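Side-chain contacts in TqaL (Neurospora crassa, PDB 7EEH), which belongs to the 2OG-Fe dioxygenase family of the cupin clan and holds an iron ion within its beta fold: residues 48-53 against 130-135; 19-24 against 42-47; 208-213 against 242-247; 30-35 against 142-147; 90-95 against 117-122. The protein carries 1 engineered substitution. One frame throughout, in Å; residues are numbered along the deposited sequence.

Contact 1 (48-53 against 130-135)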
# COMPACT_ATOMS: atom_id res chain seq x y z
N LEU B 48 13.41 -5.33 3.68
CA LEU B 48 14.46 -6.16 3.10
C LEU B 48 15.05 -7.14 4.10
O LEU B 48 15.76 -8.06 3.68
CB LEU B 48 15.60 -5.30 2.56
CG LEU B 48 15.21 -4.42 1.40
CD1 LEU B 48 16.42 -3.66 0.79
CD2 LEU B 48 14.52 -5.44 0.50
N GLY B 49 14.83 -6.94 5.39
CA GLY B 49 15.40 -7.84 6.36
C GLY B 49 16.20 -7.21 7.49
O GLY B 49 16.70 -7.93 8.35
N ALA B 50 16.33 -5.88 7.51
CA ALA B 50 17.04 -5.23 8.61
C ALA B 50 16.29 -5.41 9.92
O ALA B 50 15.07 -5.27 9.97
CB ALA B 50 17.20 -3.73 8.34
N THR B 51 17.02 -5.70 11.00
CA THR B 51 16.39 -5.75 12.31
C THR B 51 16.52 -4.40 12.99
O THR B 51 17.44 -3.63 12.73
CB THR B 51 16.99 -6.85 13.20
OG1 THR B 51 18.33 -6.50 13.58
CG2 THR B 51 17.01 -8.18 12.45
N ARG B 52 15.55 -4.10 13.86
CA ARG B 52 15.62 -2.82 14.57
C ARG B 52 16.83 -2.75 15.49
O ARG B 52 17.36 -1.66 15.74
CB ARG B 52 14.34 -2.57 15.35
CG ARG B 52 13.11 -2.71 14.50
CD ARG B 52 12.15 -1.57 14.72
NE ARG B 52 10.81 -1.97 14.32
CZ ARG B 52 9.97 -1.18 13.67
NH1 ARG B 52 10.34 0.05 13.35
NH2 ARG B 52 8.76 -1.62 13.34
N ALA B 53 17.27 -3.89 16.01
CA ALA B 53 18.50 -3.89 16.80
C ALA B 53 19.70 -3.50 15.94
O ALA B 53 20.55 -2.72 16.37
CB ALA B 53 18.70 -5.26 17.45
N PHE B 130 23.08 -2.77 7.38
CA PHE B 130 24.11 -2.56 6.37
C PHE B 130 23.90 -3.47 5.17
O PHE B 130 24.03 -3.03 4.02
CB PHE B 130 25.51 -2.79 6.96
CG PHE B 130 26.60 -2.85 5.90
CD1 PHE B 130 27.14 -1.69 5.38
CD2 PHE B 130 27.05 -4.07 5.43
CE1 PHE B 130 28.13 -1.74 4.40
CE2 PHE B 130 28.04 -4.13 4.46
CZ PHE B 130 28.58 -2.97 3.94
N GLN B 131 23.61 -4.76 5.42
CA GLN B 131 23.36 -5.68 4.32
C GLN B 131 22.17 -5.23 3.49
O GLN B 131 22.19 -5.30 2.26
CB GLN B 131 23.15 -7.11 4.83
CG GLN B 131 24.38 -7.68 5.57
CD GLN B 131 24.21 -9.13 5.99
OE1 GLN B 131 23.10 -9.63 6.09
NE2 GLN B 131 25.33 -9.81 6.24
N ALA B 132 21.11 -4.76 4.15
CA ALA B 132 19.96 -4.25 3.41
C ALA B 132 20.35 -3.06 2.54
O ALA B 132 19.84 -2.91 1.43
CB ALA B 132 18.84 -3.87 4.37
N LEU B 133 21.28 -2.23 3.02
CA LEU B 133 21.75 -1.11 2.21
C LEU B 133 22.42 -1.59 0.93
O LEU B 133 22.22 -1.01 -0.13
CB LEU B 133 22.70 -0.22 3.01
CG LEU B 133 22.04 0.86 3.88
CD1 LEU B 133 23.07 1.51 4.80
CD2 LEU B 133 21.32 1.91 3.01
N LEU B 134 23.24 -2.65 1.02
CA LEU B 134 23.86 -3.20 -0.18
C LEU B 134 22.82 -3.75 -1.14
O LEU B 134 22.89 -3.52 -2.35
CB LEU B 134 24.85 -4.31 0.20
CG LEU B 134 26.23 -3.91 0.72
CD1 LEU B 134 26.95 -5.15 1.22
CD2 LEU B 134 27.06 -3.21 -0.36
N VAL B 135 21.85 -4.51 -0.62
CA VAL B 135 20.80 -5.06 -1.47
C VAL B 135 20.04 -3.92 -2.14
O VAL B 135 19.79 -3.95 -3.36
CB VAL B 135 19.88 -5.98 -0.65
CG1 VAL B 135 18.76 -6.50 -1.49
CG2 VAL B 135 20.68 -7.17 -0.11
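Leu48 and Ala132 meet through their first side-chain carbons. Each side chain leaves its backbone toward the opposite segment, and Leu48 CB stands 4.0 Å from Ala132 CB. Leu48 CA and Ala132 CA are 5.8 Å apart. The small methyl of Ala132 permits this close backbone approach.

Beyond CB, Leu48 turns along helix 128-141. Its CG lies anti to the carbonyl carbon (chi1 -65°), which carries the CD1 branch over the helix surface. Leu48 CD1 rests beside the backbone carbonyl, 3.6 Å from Ala132 O. One turn further, Leu48 CD1 also faces Val135 CG1 at 4.3 Å. CD1 thus spans the step from Ala132 to Val135, while CB covers Ala132 itself. Ala50 adds a second methyl: Ala50 CB is 4.3 Å from Ala132 CB. Ala132 therefore packs against both Leu48 and Ala50. The contact across the segments is apolar.

Between these two residues Gly49 has positive phi and closes the C-terminal end of helix 38-48 with a Schellman motif. Thr51 is the N-cap of helix 52-58; its OG1 bonds Asp54 N, and its own N bonds Thr128 OG1. Leu45 of helix 38-48 also packs on Ala50 and Ala132. Leu133, on the far side of its helix from this contact, packs on Leu272 and Phe274 of strand 267-277 and on Met192 and Thr194 of strand 190-199.

Contact 2 (19-24 against 42-47)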
# COMPACT_ATOMS: atom_id res chain seq x y z
N ALA B 19 8.59 -3.06 -4.35
CA ALA B 19 7.78 -2.20 -5.21
C ALA B 19 8.19 -0.74 -5.07
O ALA B 19 8.36 -0.03 -6.07
CB ALA B 19 6.30 -2.38 -4.88
N GLU B 20 8.35 -0.28 -3.84
CA GLU B 20 8.76 1.11 -3.64
C GLU B 20 10.17 1.35 -4.18
O GLU B 20 10.46 2.41 -4.76
CB GLU B 20 8.65 1.44 -2.15
CG GLU B 20 9.12 2.84 -1.78
CD GLU B 20 8.38 3.93 -2.55
OE1 GLU B 20 7.16 3.75 -2.81
OE2 GLU B 20 9.03 4.95 -2.89
N ILE B 21 11.07 0.37 -4.01
CA ILE B 21 12.43 0.53 -4.51
C ILE B 21 12.44 0.59 -6.03
O ILE B 21 13.18 1.39 -6.62
CB ILE B 21 13.33 -0.60 -3.98
CG1 ILE B 21 13.50 -0.47 -2.47
CG2 ILE B 21 14.69 -0.60 -4.71
CD1 ILE B 21 14.14 -1.71 -1.81
N MSE B 22 11.57 -0.16 -6.69
CA MSE B 22 11.42 -0.08 -8.16
C MSE B 22 10.93 1.33 -8.56
O MSE B 22 11.37 1.81 -9.57
CB MSE B 22 10.56 -1.23 -8.65
CG MSE B 22 11.17 -2.57 -8.47
SE MSE B 22 12.82 -2.73 -9.44
CE MSE B 22 14.15 -2.64 -8.19
N LYS B 23 10.04 1.94 -7.78
CA LYS B 23 9.64 3.31 -8.08
C LYS B 23 10.83 4.27 -7.99
O LYS B 23 11.04 5.11 -8.87
CB LYS B 23 8.53 3.76 -7.14
CG LYS B 23 7.22 3.05 -7.36
CD LYS B 23 6.19 3.51 -6.33
CE LYS B 23 4.81 2.98 -6.68
NZ LYS B 23 3.94 2.96 -5.47
N LEU B 24 11.62 4.17 -6.92
CA LEU B 24 12.81 5.00 -6.80
C LEU B 24 13.75 4.77 -7.97
O LEU B 24 14.38 5.71 -8.47
CB LEU B 24 13.53 4.72 -5.46
CG LEU B 24 12.77 5.13 -4.20
CD1 LEU B 24 13.44 4.62 -2.92
CD2 LEU B 24 12.60 6.64 -4.17
N VAL B 42 14.01 3.76 6.31
CA VAL B 42 13.82 2.78 7.38
C VAL B 42 12.83 1.68 7.01
O VAL B 42 13.19 0.49 7.12
CB VAL B 42 13.45 3.48 8.70
CG1 VAL B 42 12.89 2.47 9.68
CG2 VAL B 42 14.67 4.13 9.31
N PRO B 43 11.61 1.98 6.54
CA PRO B 43 10.70 0.88 6.19
C PRO B 43 11.19 0.05 5.01
O PRO B 43 10.91 -1.16 4.96
CB PRO B 43 9.38 1.59 5.89
CG PRO B 43 9.74 2.97 5.59
CD PRO B 43 10.95 3.29 6.37
N LEU B 44 11.94 0.63 4.07
CA LEU B 44 12.52 -0.17 3.00
C LEU B 44 13.53 -1.18 3.54
O LEU B 44 13.51 -2.35 3.16
CB LEU B 44 13.16 0.74 1.95
CG LEU B 44 12.20 1.74 1.30
CD1 LEU B 44 12.88 2.57 0.24
CD2 LEU B 44 11.03 1.00 0.70
N LEU B 45 14.43 -0.73 4.41
CA LEU B 45 15.44 -1.64 4.95
C LEU B 45 14.80 -2.71 5.82
O LEU B 45 15.19 -3.88 5.76
CB LEU B 45 16.50 -0.87 5.73
CG LEU B 45 17.35 0.14 4.93
CD1 LEU B 45 18.58 0.59 5.74
CD2 LEU B 45 17.78 -0.45 3.61
N LEU B 46 13.82 -2.34 6.64
CA LEU B 46 13.07 -3.34 7.40
C LEU B 46 12.45 -4.37 6.48
O LEU B 46 12.56 -5.58 6.71
CB LEU B 46 11.98 -2.65 8.24
CG LEU B 46 12.47 -1.82 9.42
CD1 LEU B 46 11.33 -1.04 10.05
CD2 LEU B 46 13.10 -2.73 10.45
N GLY B 47 11.79 -3.91 5.41
CA GLY B 47 11.17 -4.83 4.48
C GLY B 47 12.16 -5.78 3.85
O GLY B 47 11.82 -6.92 3.53
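Leu44 is the residue of helix 38-48 that meets Glu20, Ile21 and Leu24 of helix 12-31. The motif is a helix-helix packing of the N-terminal region, with strand 33-36 between the two helices in sequence. The short segments cross at -127°, and their axes come within 10.8 Å. On its other sides helix 12-31 has further neighbours. Ile21 reaches helix 128-141 at Met139 and Ile140. Tyr15 of a second subunit packs on Met22, a selenomethionine.

At the start of 42-47, the N of Pro43 makes no bond to the preceding turn, and the helix kinks there. Leu44 follows, and its side chain leaves the backbone toward helix 12-31. With CG anti to the carbonyl carbon (chi1 -60°), both methyls are sent out to that helix, and they divide the work. CD2 meets the aliphatic part of Glu20, whose side chain crosses it at about a right angle; Glu20 CG is 3.6 Å from Leu44 CD2. CD1 serves Ile21 and Leu24. Ile21 and Leu44 slide past each other in opposite directions, with Ile21 CG1 4.1 Å from Leu44 CD1. Leu24 instead meets Leu44 tip to tip, with Leu24 CD1 3.8 Å from Leu44 CD1.

Contact 3 (208-213 against 242-247)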
# COMPACT_ATOMS: atom_id res chain seq x y z
N ALA B 208 28.36 20.53 5.29
CA ALA B 208 28.36 19.20 4.66
C ALA B 208 27.23 19.07 3.63
O ALA B 208 26.45 18.12 3.65
CB ALA B 208 28.28 18.10 5.71
N VAL B 209 27.16 20.04 2.72
CA VAL B 209 26.17 20.06 1.65
C VAL B 209 26.79 19.45 0.40
O VAL B 209 27.92 19.80 0.03
CB VAL B 209 25.67 21.49 1.37
CG1 VAL B 209 24.91 21.56 0.05
CG2 VAL B 209 24.78 21.97 2.52
N THR B 210 26.06 18.54 -0.26
CA THR B 210 26.52 17.95 -1.51
C THR B 210 25.83 18.69 -2.66
O THR B 210 24.60 18.74 -2.72
CB THR B 210 26.20 16.46 -1.58
OG1 THR B 210 26.70 15.80 -0.41
CG2 THR B 210 26.82 15.81 -2.84
N PHE B 211 26.63 19.31 -3.52
CA PHE B 211 26.16 19.90 -4.77
C PHE B 211 26.41 18.93 -5.91
O PHE B 211 27.44 18.26 -5.94
CB PHE B 211 26.87 21.23 -5.06
CG PHE B 211 26.71 22.25 -3.98
CD1 PHE B 211 25.60 23.06 -3.94
CD2 PHE B 211 27.66 22.37 -2.98
CE1 PHE B 211 25.43 24.00 -2.93
CE2 PHE B 211 27.51 23.30 -1.96
CZ PHE B 211 26.38 24.12 -1.94
N MSE B 212 25.47 18.86 -6.84
CA MSE B 212 25.76 18.13 -8.06
C MSE B 212 25.65 19.07 -9.23
O MSE B 212 24.77 19.94 -9.27
CB MSE B 212 24.84 16.95 -8.21
CG MSE B 212 25.10 15.87 -7.15
SE MSE B 212 23.54 14.75 -7.19
CE MSE B 212 23.51 14.49 -9.08
N HIS B 213 26.55 18.88 -10.19
CA HIS B 213 26.75 19.80 -11.29
C HIS B 213 26.65 19.02 -12.59
O HIS B 213 26.87 17.80 -12.62
CB HIS B 213 28.11 20.50 -11.20
CG HIS B 213 28.55 20.81 -9.80
ND1 HIS B 213 28.22 21.98 -9.15
CD2 HIS B 213 29.29 20.10 -8.91
CE1 HIS B 213 28.75 21.98 -7.94
NE2 HIS B 213 29.39 20.84 -7.77
N ASP B 242 19.54 9.13 5.82
CA ASP B 242 19.56 9.99 4.64
C ASP B 242 20.55 9.43 3.62
O ASP B 242 21.72 9.17 3.96
CB ASP B 242 19.95 11.41 5.01
CG ASP B 242 18.78 12.24 5.60
OD1 ASP B 242 17.63 11.75 5.65
OD2 ASP B 242 19.04 13.39 5.99
N THR B 243 20.10 9.25 2.38
CA THR B 243 20.87 8.54 1.35
C THR B 243 20.79 9.27 0.02
O THR B 243 19.70 9.54 -0.49
CB THR B 243 20.38 7.09 1.18
OG1 THR B 243 20.67 6.33 2.36
CG2 THR B 243 21.08 6.43 0.01
N LEU B 244 21.96 9.58 -0.54
CA LEU B 244 22.10 10.13 -1.89
C LEU B 244 22.72 9.07 -2.78
O LEU B 244 23.74 8.48 -2.42
CB LEU B 244 23.00 11.37 -1.87
CG LEU B 244 23.37 11.90 -3.25
CD1 LEU B 244 22.15 12.52 -3.92
CD2 LEU B 244 24.55 12.89 -3.18
N LEU B 245 22.11 8.83 -3.94
CA LEU B 245 22.66 7.94 -4.96
C LEU B 245 22.77 8.72 -6.27
O LEU B 245 21.83 9.41 -6.66
CB LEU B 245 21.76 6.71 -5.14
CG LEU B 245 22.06 5.70 -6.25
CD1 LEU B 245 23.34 4.95 -5.92
CD2 LEU B 245 20.91 4.72 -6.35
N LEU B 246 23.91 8.61 -6.95
CA LEU B 246 24.12 9.41 -8.16
C LEU B 246 24.88 8.59 -9.21
O LEU B 246 25.71 7.75 -8.88
CB LEU B 246 24.88 10.71 -7.87
CG LEU B 246 26.28 10.68 -7.24
CD1 LEU B 246 27.38 10.50 -8.28
CD2 LEU B 246 26.50 11.97 -6.46
N VAL B 247 24.57 8.87 -10.48
CA VAL B 247 25.30 8.27 -11.60
C VAL B 247 26.60 9.04 -11.75
O VAL B 247 26.59 10.22 -12.11
CB VAL B 247 24.47 8.29 -12.88
CG1 VAL B 247 25.31 7.75 -14.09
CG2 VAL B 247 23.19 7.49 -12.69
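Thr210 and Leu244 meet tip to tip between two facing beta-sheets. The face-to-face packing of their strands is consistent with the double-stranded beta-helix fold of the cupin clan. The axes of strands 209-213 and 243-247 are 10.2 Å apart, and their directions differ by 21°.

The first kind of interaction is methyl on methyl. Thr210 CG2 lies 3.7 Å from Leu244 CD2. Thr210 CG2 is placed there by a torsion that sets it anti to the backbone N, with OG1 beside that N.

The second kind involves the selenium of Met212, a selenomethionine. Met212 SE is 4.2 Å from Leu244 CD1 and 4.1 Å from Leu246 CD2, so it bridges two residues of the facing strand. The Met212 side chain runs alongside each of these leucines, pointing the opposite way to both. A bend at chi3 (49°) turns the terminal methyl to Leu246, and Met212 CE comes 4.2 Å from Leu246 CB.

The Leu246 side chain is about 7 Å from the iron ion bound by His184, Asp186 and His253. Strand 209-213 is the middle strand of its sheet, between 231-236 and 252-255; the latter carries His253. In the larger sheet, strand 243-247 lies between 33-36 and 190-199. Phe35 packs on Leu244 and Ser33 on Met212, both from strand 33-36.

Contact 4 (30-35 against 142-147)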
# COMPACT_ATOMS: atom_id res chain seq x y z
N THR B 30 15.32 8.49 -14.58
CA THR B 30 14.89 9.77 -15.15
C THR B 30 15.82 10.90 -14.75
O THR B 30 16.23 11.70 -15.59
CB THR B 30 13.45 10.08 -14.70
OG1 THR B 30 12.58 9.12 -15.29
CG2 THR B 30 13.04 11.46 -15.18
N ASN B 31 16.19 10.97 -13.47
CA ASN B 31 16.89 12.13 -12.96
C ASN B 31 18.40 11.94 -12.84
O ASN B 31 19.11 12.94 -12.66
CB ASN B 31 16.33 12.54 -11.60
CG ASN B 31 14.90 13.01 -11.70
OD1 ASN B 31 14.50 13.61 -12.70
ND2 ASN B 31 14.13 12.75 -10.65
N ARG B 32 18.90 10.71 -12.91
CA ARG B 32 20.32 10.35 -12.79
C ARG B 32 20.88 10.57 -11.38
O ARG B 32 22.11 10.47 -11.18
CB ARG B 32 21.18 11.08 -13.82
CG ARG B 32 20.53 11.21 -15.21
CD ARG B 32 19.98 9.89 -15.71
NE ARG B 32 21.04 9.01 -16.16
CZ ARG B 32 20.86 7.75 -16.53
NH1 ARG B 32 19.64 7.20 -16.51
NH2 ARG B 32 21.90 7.04 -16.93
N SER B 33 20.01 10.88 -10.42
CA SER B 33 20.32 10.82 -8.99
C SER B 33 19.01 10.81 -8.22
O SER B 33 17.97 11.19 -8.75
CB SER B 33 21.19 11.98 -8.53
OG SER B 33 20.47 13.20 -8.50
N ILE B 34 19.07 10.34 -6.97
CA ILE B 34 17.93 10.36 -6.06
C ILE B 34 18.44 10.64 -4.66
O ILE B 34 19.52 10.19 -4.27
CB ILE B 34 17.12 9.05 -6.03
CG1 ILE B 34 18.03 7.83 -5.78
CG2 ILE B 34 16.31 8.87 -7.30
CD1 ILE B 34 17.24 6.55 -5.53
N PHE B 35 17.64 11.36 -3.89
CA PHE B 35 17.89 11.54 -2.47
C PHE B 35 16.72 10.95 -1.71
O PHE B 35 15.56 11.24 -2.03
CB PHE B 35 18.08 13.02 -2.11
CG PHE B 35 18.43 13.25 -0.66
CD1 PHE B 35 19.67 12.90 -0.16
CD2 PHE B 35 17.50 13.82 0.21
CE1 PHE B 35 20.00 13.13 1.18
CE2 PHE B 35 17.82 14.04 1.55
CZ PHE B 35 19.07 13.69 2.02
N HIS B 142 20.96 -2.16 -10.87
CA HIS B 142 20.81 -3.28 -11.80
C HIS B 142 19.99 -2.87 -13.01
O HIS B 142 18.86 -2.40 -12.87
CB HIS B 142 20.15 -4.45 -11.07
CG HIS B 142 19.99 -5.68 -11.91
ND1 HIS B 142 18.91 -6.53 -11.79
CD2 HIS B 142 20.78 -6.22 -12.87
CE1 HIS B 142 19.04 -7.53 -12.64
NE2 HIS B 142 20.17 -7.36 -13.31
N GLY B 143 20.55 -3.07 -14.20
CA GLY B 143 19.85 -2.80 -15.44
C GLY B 143 19.81 -1.35 -15.88
O GLY B 143 19.29 -1.07 -16.96
N VAL B 144 20.33 -0.41 -15.09
CA VAL B 144 20.26 0.99 -15.46
C VAL B 144 21.36 1.32 -16.46
O VAL B 144 22.55 1.23 -16.13
CB VAL B 144 20.35 1.90 -14.23
CG1 VAL B 144 20.38 3.36 -14.68
CG2 VAL B 144 19.17 1.66 -13.30
N GLN B 145 20.98 1.70 -17.67
CA GLN B 145 21.96 2.05 -18.70
C GLN B 145 22.60 3.40 -18.40
O GLN B 145 21.90 4.39 -18.15
CB GLN B 145 21.28 2.08 -20.08
CG GLN B 145 20.84 0.71 -20.58
CD GLN B 145 20.56 0.69 -22.08
OE1 GLN B 145 20.39 1.74 -22.71
NE2 GLN B 145 20.52 -0.50 -22.66
N THR B 146 23.93 3.44 -18.43
CA THR B 146 24.69 4.65 -18.15
C THR B 146 25.80 4.82 -19.18
O THR B 146 26.05 3.94 -20.00
CB THR B 146 25.32 4.62 -16.75
OG1 THR B 146 26.18 3.48 -16.66
CG2 THR B 146 24.27 4.56 -15.66
N THR B 147 26.48 5.96 -19.09
CA THR B 147 27.70 6.21 -19.87
C THR B 147 28.80 5.21 -19.50
O THR B 147 29.10 5.01 -18.33
CB THR B 147 28.19 7.63 -19.61
OG1 THR B 147 27.12 8.55 -19.84
CG2 THR B 147 29.36 7.98 -20.53
O HOH W 1 19.20 4.65 -18.02
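The guanidinium of Arg32 presents one edge to the backbone of Gln145. Gln145 O lies only 7° out of the guanidinium plane, and Gln145 C and Thr146 CA are also at that edge. Two methyls come in obliquely: Thr146 CG2 is 3.7 Å from Arg32 NH2, and Val144 CG1 is 4.3 Å from Arg32 NH1.

The direct bond runs from Arg32 NH2 to Gln145 O, at 2.9 Å, and is fairly straight (164°). The donor lies in the carbonyl plane, on a lone pair of the oxygen. A water supports the same pair. It accepts from Arg32 NH1 at 3.0 Å and donates to Gln145 O at 2.7 Å. The carbonyl oxygen thus receives a direct bond and a water-mediated one, and the terminal nitrogens of the arginine share one acceptor group.

Arg32 is the first residue to leave helical geometry after helix 12-31, with positive phi. Its side chain bends at both chi2 and chi3, which swings the flat end over to the loop after helix 128-141. NH1 also bonds Ile29 O in the last turn of helix 12-31. NE makes a salt bridge with Glu250 OE1, while Glu250 OE2 bonds Thr147 N. Glu250 therefore ties to both segments.

The arginine joins a helix end to an irregular loop, through backbone carbonyls and the Glu250 salt bridge. The negative ends of the carbonyls, together with the carboxylate, probably balance its positive charge, and bonds at all three nitrogens fix the rotation of the guanidinium.

Contact 5 (90-95 against 117-122)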
# COMPACT_ATOMS: atom_id res chain seq x y z
N VAL B 90 25.69 -10.69 -3.13
CA VAL B 90 26.79 -9.78 -2.90
C VAL B 90 27.69 -10.41 -1.85
O VAL B 90 27.20 -11.02 -0.89
CB VAL B 90 26.30 -8.37 -2.48
CG1 VAL B 90 25.40 -8.47 -1.30
CG2 VAL B 90 27.47 -7.45 -2.18
N ARG B 91 29.01 -10.31 -2.04
CA ARG B 91 29.96 -11.02 -1.20
C ARG B 91 31.14 -10.11 -0.88
O ARG B 91 31.48 -9.21 -1.64
CB ARG B 91 30.46 -12.31 -1.88
CG ARG B 91 31.60 -12.13 -2.88
CD ARG B 91 32.02 -13.46 -3.52
NE ARG B 91 30.85 -14.19 -3.97
CZ ARG B 91 30.41 -14.20 -5.23
NH1 ARG B 91 31.07 -13.55 -6.17
NH2 ARG B 91 29.31 -14.87 -5.53
N ARG B 92 31.77 -10.38 0.26
CA ARG B 92 32.98 -9.67 0.64
C ARG B 92 34.16 -10.25 -0.13
O ARG B 92 34.34 -11.47 -0.18
CB ARG B 92 33.22 -9.80 2.15
CG ARG B 92 34.50 -9.14 2.64
CD ARG B 92 34.38 -7.63 2.59
NE ARG B 92 35.56 -6.96 3.12
CZ ARG B 92 35.73 -6.69 4.41
NH1 ARG B 92 34.80 -7.03 5.30
NH2 ARG B 92 36.83 -6.08 4.82
N LEU B 93 34.97 -9.38 -0.72
CA LEU B 93 36.17 -9.78 -1.44
C LEU B 93 37.41 -9.57 -0.56
O LEU B 93 37.40 -8.80 0.39
CB LEU B 93 36.34 -8.98 -2.72
CG LEU B 93 35.19 -9.01 -3.72
CD1 LEU B 93 35.52 -8.07 -4.86
CD2 LEU B 93 35.00 -10.42 -4.22
N GLU B 94 38.48 -10.27 -0.92
CA GLU B 94 39.75 -10.16 -0.21
C GLU B 94 40.32 -8.76 -0.36
O GLU B 94 40.01 -8.02 -1.30
CB GLU B 94 40.75 -11.17 -0.76
CG GLU B 94 41.14 -10.89 -2.20
CD GLU B 94 42.34 -11.69 -2.66
OE1 GLU B 94 42.88 -12.47 -1.86
OE2 GLU B 94 42.75 -11.52 -3.84
N PHE B 95 41.19 -8.40 0.58
CA PHE B 95 41.96 -7.17 0.45
C PHE B 95 42.77 -7.20 -0.83
O PHE B 95 43.36 -8.23 -1.18
CB PHE B 95 42.89 -6.97 1.65
CG PHE B 95 43.78 -5.77 1.51
CD1 PHE B 95 43.29 -4.50 1.74
CD2 PHE B 95 45.11 -5.91 1.13
CE1 PHE B 95 44.10 -3.38 1.60
CE2 PHE B 95 45.92 -4.79 0.99
CZ PHE B 95 45.41 -3.53 1.23
N PHE B 117 45.18 -2.91 8.64
CA PHE B 117 44.52 -2.87 9.94
C PHE B 117 43.20 -2.10 9.94
O PHE B 117 42.54 -2.05 10.98
CB PHE B 117 45.45 -2.25 10.98
CG PHE B 117 46.78 -2.95 11.07
CD1 PHE B 117 46.90 -4.15 11.75
CD2 PHE B 117 47.89 -2.42 10.44
CE1 PHE B 117 48.13 -4.81 11.82
CE2 PHE B 117 49.11 -3.07 10.52
CZ PHE B 117 49.22 -4.26 11.20
N ASP B 118 42.81 -1.51 8.81
CA ASP B 118 41.60 -0.70 8.74
C ASP B 118 40.54 -1.40 7.88
O ASP B 118 39.77 -0.75 7.17
CB ASP B 118 41.91 0.70 8.23
CG ASP B 118 42.43 0.71 6.78
OD1 ASP B 118 42.79 -0.37 6.26
OD2 ASP B 118 42.49 1.80 6.15
N GLU B 119 40.49 -2.73 7.94
CA GLU B 119 39.49 -3.49 7.20
C GLU B 119 38.13 -3.39 7.88
O GLU B 119 38.03 -3.45 9.10
CB GLU B 119 39.90 -4.96 7.11
CG GLU B 119 41.06 -5.24 6.20
CD GLU B 119 41.20 -6.73 5.94
OE1 GLU B 119 41.67 -7.45 6.84
OE2 GLU B 119 40.80 -7.17 4.85
N VAL B 120 37.08 -3.25 7.07
CA VAL B 120 35.72 -3.36 7.58
C VAL B 120 35.54 -4.71 8.26
O VAL B 120 35.95 -5.75 7.73
CB VAL B 120 34.71 -3.18 6.42
CG1 VAL B 120 33.41 -3.89 6.73
CG2 VAL B 120 34.49 -1.71 6.13
N GLN B 121 34.91 -4.71 9.44
CA GLN B 121 34.82 -5.89 10.29
C GLN B 121 33.42 -6.49 10.28
O GLN B 121 32.47 -5.93 9.73
CB GLN B 121 35.25 -5.55 11.73
CG GLN B 121 36.70 -5.09 11.84
CD GLN B 121 37.67 -6.20 11.46
OE1 GLN B 121 37.61 -7.30 12.00
NE2 GLN B 121 38.56 -5.93 10.49
N ASP B 122 33.30 -7.67 10.90
CA ASP B 122 31.99 -8.31 10.98
C ASP B 122 30.96 -7.41 11.67
O ASP B 122 29.77 -7.48 11.35
CB ASP B 122 32.10 -9.66 11.70
CG ASP B 122 32.55 -10.78 10.78
OD1 ASP B 122 32.54 -10.59 9.54
OD2 ASP B 122 32.91 -11.86 11.29
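Arg92 grips the backbone oxygen of Val120 end-on with two nitrogens. Arg92 is on strand 89-92 of the large antiparallel sheet, and the bonds tie it to the irregular loop just before helix 122-125. Arg92 NH1 is 3.0 Å from Val120 O, and Arg92 NH2 is 3.1 Å from it. Both bonds are bent (149° and 144°). NH2 lies in the carbonyl plane on a lone pair, while NH1 sits above that plane. The oxygen is close to the guanidinium plane, so both N-H groups share it at one edge.

Glu119 CB lies at the guanidinium edge, 4.0 Å from Arg92 NH2. Its OE2 is well out of the guanidinium plane, so the opposite charges are only near each other. Glu119 OE2 bonds His298 NE2 and lies 3.8 Å from Phe95 CB. Val120 CG1 packs 3.7 Å from Arg92 NH1.

Further out, Gln125 positions the arginine. Its OE1 bonds Arg92 NH1, and its NE2 bonds Asp122 OD1, which fixes the turn of the amide. Arg77 NH1 holds the carbonyls of Phe117 and Glu119. Gln121, the N-cap residue, folds back on the loop: Gln121 NE2 donates to Glu119 O at 2.9 Å (161°), from above the carbonyl plane.

Contacts 1 and 2 adjoin, with centres 11 Å apart; Leu45 O of 42-47 is 2.9 Å from Ala50 N of 48-53. Contact 4 shares helix 12-31 with contact 2. Contacts 3, 4 and 5 all reach the large sheet. Contacts 3 and 4 have centres 13 Å apart, and Ile34 N is 2.9 Å from Leu245 O. Contact 5 is on the other side of the chain's centre from contacts 3 and 4, about 25 and 27 Å away between centres. It touches contact 1 through Val90 and Leu134. In contact 3 the side chain of Leu246 is about 7 Å from the iron.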